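Local structure of oxidized polyvinyl alcohol hydrolase (Sphingopyxis, 3WLA) at residues G108-P113 and R118-S123; S191-D194 and T198-F201. The protein hydrolyses beta-diketones such as 4,6-nonanedione and oxidized polyvinyl alcohol, cleaving the latter in the second step of polyvinyl alcohol degradation. All coordinates share one frame; numbering follows the deposited sequence.

Interaction 1. Residues G108-P113 and R118-S123; sequences GWTWNP and RAPDAS
Gly108 O accepts a hydrogen bond from Ala119 N at 2.7 Å, and Arg118 CA makes a longer C-H...O contact to the same oxygen. This grip belongs to a single beta bridge, Trp109 with Arg118, which closes a short reversal in a long loop of this alpha/beta-hydrolase, between strand 81-85 and helix 133-145: one backbone bridge can pin a loop that has no regular strand. Ala119 CB packs against the same carbonyl group. Gly108 CA lies 3.4 Å from Ser123 O, and a CB on this residue would run into that oxygen. At phi 102° it would also be jammed against the carbonyl O of the preceding residue, which by itself calls for glycine.

On the other side of Trp109 in sequence, Thr110 turns OG1 beside its own backbone N (chi1 -55°), which brings Thr110 OG1 to 2.8 Å from Arg118 O. The two oxygens share a partner: Arg219 gives NH2 to Thr110 OG1 and NE to Arg118 O, while Gly117 O is also hydrogen-bonded to the threonine hydroxyl. The Trp109 indole approaches only obliquely, with Trp109 CZ3 4.2 Å from Arg118 N, and its ring stacks with Tyr127.

Farther along, Asp121 makes an Asx turn, its OD1 accepting from Ser123 N. Ser123 OG donates to Asp121 OD1 at 2.6 Å, from the same face of the carboxylate as Ser123 N. A water completes the closure, donating to Ser123 OG at 2.8 Å and accepting from Gly108 N at 2.9 Å.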
loop_
_atom_site.group_PDB
_atom_site.type_symbol
_atom_site.label_atom_id
_atom_site.label_comp_id
_atom_site.label_asym_id
_atom_site.label_seq_id
_atom_site.Cartn_x
_atom_site.Cartn_y
_atom_site.Cartn_z
ATOM N N GLY A 108 11.931 -1.860 -16.320
ATOM C CA GLY A 108 12.598 -1.635 -15.046
ATOM C C GLY A 108 11.821 -1.991 -13.830
ATOM O O GLY A 108 12.356 -1.898 -12.737
ATOM N N TRP A 109 10.575 -2.431 -14.022
ATOM C CA TRP A 109 9.700 -2.837 -12.922
ATOM C C TRP A 109 9.568 -4.359 -12.799
ATOM O O TRP A 109 9.654 -5.086 -13.791
ATOM C CB TRP A 109 8.311 -2.203 -13.121
ATOM C CG TRP A 109 8.399 -0.685 -13.091
ATOM C CD1 TRP A 109 8.276 0.181 -14.164
ATOM C CD2 TRP A 109 8.720 0.127 -11.947
ATOM N NE1 TRP A 109 8.509 1.483 -13.729
ATOM C CE2 TRP A 109 8.782 1.470 -12.384
ATOM C CE3 TRP A 109 8.953 -0.156 -10.593
ATOM C CZ2 TRP A 109 9.069 2.532 -11.505
ATOM C CZ3 TRP A 109 9.233 0.889 -9.709
ATOM C CH2 TRP A 109 9.290 2.224 -10.168
ATOM N N THR A 110 9.339 -4.826 -11.581
ATOM C CA THR A 110 9.172 -6.252 -11.312
ATOM C C THR A 110 7.805 -6.853 -11.763
ATOM O O THR A 110 7.767 -7.869 -12.452
ATOM C CB THR A 110 9.338 -6.564 -9.800
ATOM O OG1 THR A 110 10.616 -6.059 -9.316
ATOM C CG2 THR A 110 9.251 -8.086 -9.576
ATOM N N TRP A 111 6.696 -6.203 -11.393
ATOM C CA TRP A 111 5.358 -6.742 -11.681
ATOM C C TRP A 111 4.586 -5.601 -12.332
ATOM O O TRP A 111 4.720 -4.430 -11.937
ATOM C CB TRP A 111 4.698 -7.170 -10.338
ATOM C CG TRP A 111 3.576 -8.197 -10.412
ATOM C CD1 TRP A 111 2.257 -8.084 -9.917
ATOM C CD2 TRP A 111 3.683 -9.517 -10.934
ATOM N NE1 TRP A 111 1.581 -9.262 -10.106
ATOM C CE2 TRP A 111 2.420 -10.157 -10.727
ATOM C CE3 TRP A 111 4.727 -10.234 -11.560
ATOM C CZ2 TRP A 111 2.186 -11.483 -11.134
ATOM C CZ3 TRP A 111 4.487 -11.553 -11.954
ATOM C CH2 TRP A 111 3.239 -12.157 -11.743
ATOM N N ASN A 112 3.771 -5.945 -13.317
ATOM C CA ASN A 112 3.075 -4.937 -14.054
ATOM C C ASN A 112 1.945 -4.106 -13.387
ATOM O O ASN A 112 1.780 -2.951 -13.721
ATOM C CB ASN A 112 2.524 -5.554 -15.352
ATOM C CG ASN A 112 2.300 -4.510 -16.449
ATOM O OD1 ASN A 112 3.049 -3.562 -16.549
ATOM N ND2 ASN A 112 1.303 -4.703 -17.274
ATOM N N PRO A 113 1.153 -4.676 -12.478
ATOM C CA PRO A 113 0.090 -3.791 -11.931
ATOM C C PRO A 113 0.447 -2.398 -11.407
ATOM O O PRO A 113 -0.245 -1.404 -11.715
ATOM C CB PRO A 113 -0.556 -4.647 -10.846
ATOM C CG PRO A 113 -0.347 -6.063 -11.331
ATOM C CD PRO A 113 1.105 -6.009 -11.864
ATOM N N ARG A 118 11.786 -2.036 -8.107
ATOM C CA ARG A 118 12.712 -2.107 -9.229
ATOM C C ARG A 118 12.941 -3.572 -9.689
ATOM O O ARG A 118 12.940 -4.490 -8.878
ATOM C CB ARG A 118 14.075 -1.499 -8.813
ATOM C CG ARG A 118 14.777 -2.316 -7.722
ATOM C CD ARG A 118 16.157 -1.651 -7.356
ATOM N NE ARG A 118 16.706 -2.199 -6.126
ATOM C CZ ARG A 118 17.653 -3.158 -6.077
ATOM N NH1 ARG A 118 18.161 -3.635 -7.217
ATOM N NH2 ARG A 118 18.053 -3.699 -4.910
ATOM N N ALA A 119 13.144 -3.757 -10.975
ATOM C CA ALA A 119 13.433 -5.078 -11.521
ATOM C C ALA A 119 14.795 -5.523 -10.925
ATOM O O ALA A 119 15.676 -4.697 -10.633
ATOM C CB ALA A 119 13.514 -4.999 -13.007
ATOM N N PRO A 120 14.972 -6.829 -10.712
ATOM C CA PRO A 120 16.238 -7.310 -10.142
ATOM C C PRO A 120 17.468 -7.114 -11.035
ATOM O O PRO A 120 18.592 -7.133 -10.558
ATOM C CB PRO A 120 15.945 -8.785 -9.833
ATOM C CG PRO A 120 14.943 -9.168 -10.961
ATOM C CD PRO A 120 14.051 -7.930 -11.064
ATOM N N ASP A 121 17.268 -6.876 -12.310
ATOM C CA ASP A 121 18.384 -6.686 -13.211
ATOM C C ASP A 121 18.713 -5.210 -13.460
ATOM O O ASP A 121 18.019 -4.315 -12.969
ATOM C CB ASP A 121 18.049 -7.341 -14.518
ATOM C CG ASP A 121 16.769 -6.813 -15.094
ATOM O OD1 ASP A 121 16.825 -6.075 -16.076
ATOM O OD2 ASP A 121 15.702 -7.137 -14.560
ATOM N N ALA A 122 19.740 -4.960 -14.269
ATOM C CA ALA A 122 20.174 -3.598 -14.559
ATOM C C ALA A 122 19.070 -2.643 -14.987
ATOM O O ALA A 122 19.152 -1.429 -14.723
ATOM C CB ALA A 122 21.293 -3.588 -15.617
ATOM N N SER A 123 18.040 -3.187 -15.632
ATOM C CA SER A 123 16.948 -2.344 -16.090
ATOM C C SER A 123 16.306 -1.583 -14.925
ATOM O O SER A 123 15.825 -0.466 -15.097
ATOM C CB SER A 123 15.905 -3.174 -16.881
ATOM O OG SER A 123 15.183 -4.107 -16.087
HETATM O O HOH W 1 12.666 -4.443 -17.276
#

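Interaction 2. Residues S191-D194 and T198-F201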
loop_
_atom_site.group_PDB
_atom_site.type_symbol
_atom_site.label_atom_id
_atom_site.label_comp_id
_atom_site.label_asym_id
_atom_site.label_seq_id
_atom_site.Cartn_x
_atom_site.Cartn_y
_atom_site.Cartn_z
ATOM N N SER A 191 12.579 -9.004 -1.128
ATOM C CA SER A 191 13.812 -9.027 -0.359
ATOM C C SER A 191 15.036 -9.343 -1.161
ATOM O O SER A 191 15.003 -10.154 -2.084
ATOM C CB SER A 191 13.702 -10.005 0.788
ATOM O OG SER A 191 12.509 -9.750 1.469
ATOM N N THR A 192 16.133 -8.649 -0.835
ATOM C CA THR A 192 17.398 -8.894 -1.511
ATOM C C THR A 192 18.496 -9.117 -0.459
ATOM O O THR A 192 18.261 -9.012 0.746
ATOM C CB THR A 192 17.861 -7.699 -2.314
ATOM O OG1 THR A 192 18.205 -6.645 -1.403
ATOM C CG2 THR A 192 16.790 -7.224 -3.243
ATOM N N LYS A 193 19.692 -9.433 -0.940
ATOM C CA LYS A 193 20.824 -9.579 -0.024
ATOM C C LYS A 193 21.229 -8.149 0.330
ATOM O O LYS A 193 20.794 -7.183 -0.322
ATOM C CB LYS A 193 21.976 -10.297 -0.698
ATOM C CG LYS A 193 21.806 -11.791 -0.811
ATOM C CD LYS A 193 22.973 -12.293 -1.647
ATOM C CE LYS A 193 22.849 -13.766 -2.026
ATOM N NZ LYS A 193 22.539 -14.470 -0.746
ATOM N N ASP A 194 22.086 -8.018 1.338
ATOM C CA ASP A 194 22.506 -6.696 1.801
ATOM C C ASP A 194 23.092 -5.832 0.708
ATOM O O ASP A 194 22.934 -4.605 0.745
ATOM C CB ASP A 194 23.510 -6.789 2.963
ATOM C CG ASP A 194 22.866 -7.198 4.283
ATOM O OD1 ASP A 194 21.631 -7.292 4.424
ATOM O OD2 ASP A 194 23.618 -7.439 5.226
ATOM N N THR A 198 19.540 -9.931 -6.027
ATOM C CA THR A 198 18.398 -10.850 -5.802
ATOM C C THR A 198 18.732 -12.330 -6.045
ATOM O O THR A 198 19.490 -12.632 -6.947
ATOM C CB THR A 198 17.203 -10.458 -6.757
ATOM O OG1 THR A 198 16.832 -9.112 -6.465
ATOM C CG2 THR A 198 15.931 -11.361 -6.535
ATOM N N VAL A 199 18.233 -13.228 -5.208
ATOM C CA VAL A 199 18.410 -14.660 -5.448
ATOM C C VAL A 199 16.944 -15.123 -5.587
ATOM O O VAL A 199 16.020 -14.444 -5.096
ATOM C CB VAL A 199 19.171 -15.378 -4.321
ATOM C CG1 VAL A 199 20.628 -14.893 -4.340
ATOM C CG2 VAL A 199 18.529 -15.103 -2.956
ATOM N N PRO A 200 16.713 -16.261 -6.275
ATOM C CA PRO A 200 15.374 -16.816 -6.520
ATOM C C PRO A 200 14.467 -16.937 -5.324
ATOM O O PRO A 200 14.909 -16.883 -4.178
ATOM C CB PRO A 200 15.676 -18.157 -7.186
ATOM C CG PRO A 200 16.967 -18.559 -6.514
ATOM C CD PRO A 200 17.740 -17.248 -6.631
ATOM N N PHE A 201 13.181 -17.111 -5.613
ATOM C CA PHE A 201 12.152 -17.225 -4.601
ATOM C C PHE A 201 12.472 -18.169 -3.448
ATOM O O PHE A 201 12.371 -17.790 -2.290
ATOM C CB PHE A 201 10.839 -17.684 -5.251
ATOM C CG PHE A 201 9.765 -18.017 -4.269
ATOM C CD1 PHE A 201 9.167 -17.021 -3.499
ATOM C CD2 PHE A 201 9.324 -19.323 -4.134
ATOM C CE1 PHE A 201 8.136 -17.325 -2.611
ATOM C CE2 PHE A 201 8.294 -19.652 -3.258
ATOM C CZ PHE A 201 7.687 -18.648 -2.486
HETATM O O HOH W 2 16.648 -12.303 -2.966
#
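Lys193 CE presses on Val199 CG1 at 3.4 Å, tighter than usual for two carbons, in a compact turn just before helix 201-210, where Pro200 holds the N-cap position. The lysine chain runs extended through chi3 and bends at its last torsion (chi4 -50°), meeting the valine at about a right angle, with CE rather than the ammonium group making the closest touch. NZ has a long, weak ion pair with Glu203 of the helix.

Thr192 shows how one branched side chain can serve two purposes. With OG1 set between the backbone N and the carbonyl carbon (chi1 68°), Thr192 OG1 donates to Lys193 O at 2.9 Å, while Thr192 CG2 reaches across to Thr198 OG1 at 3.7 Å. An alanine here would probably leave Lys193 O without its hydroxyl partner and open a gap beside Thr198 OG1, where CG2 now sits.

No direct hydrogen bond joins the segments. Instead a water donates to Ser191 O at 2.8 Å and accepts from Val199 N at 2.9 Å. The contact thus pairs carbon packing and a methyl set against a hydroxyl oxygen with a water bridge between backbones, so the polar link between the two segments probably relies on that water.

Starting from the N terminus, the chain leaves strand 81-85 and meets interaction 1, which closes a loop of four intervening residues before helix 133-145. Only after strand 181-185 does interaction 2 close its own loop, three residues long, ahead of helix 201-210. The two lie in series, neither nested nor crossed, with centres about 14 Å apart. They nevertheless touch: Pro120 CB packs on Thr198 OG1 at 3.5 Å, and Arg118 NH2, near Thr192 CG2, hydrogen-bonds to Gly196 O inside the second loop. Arg219 bonds to interaction 1 and weakly to Thr198, so two separate connections of the hydrolase fold are joined.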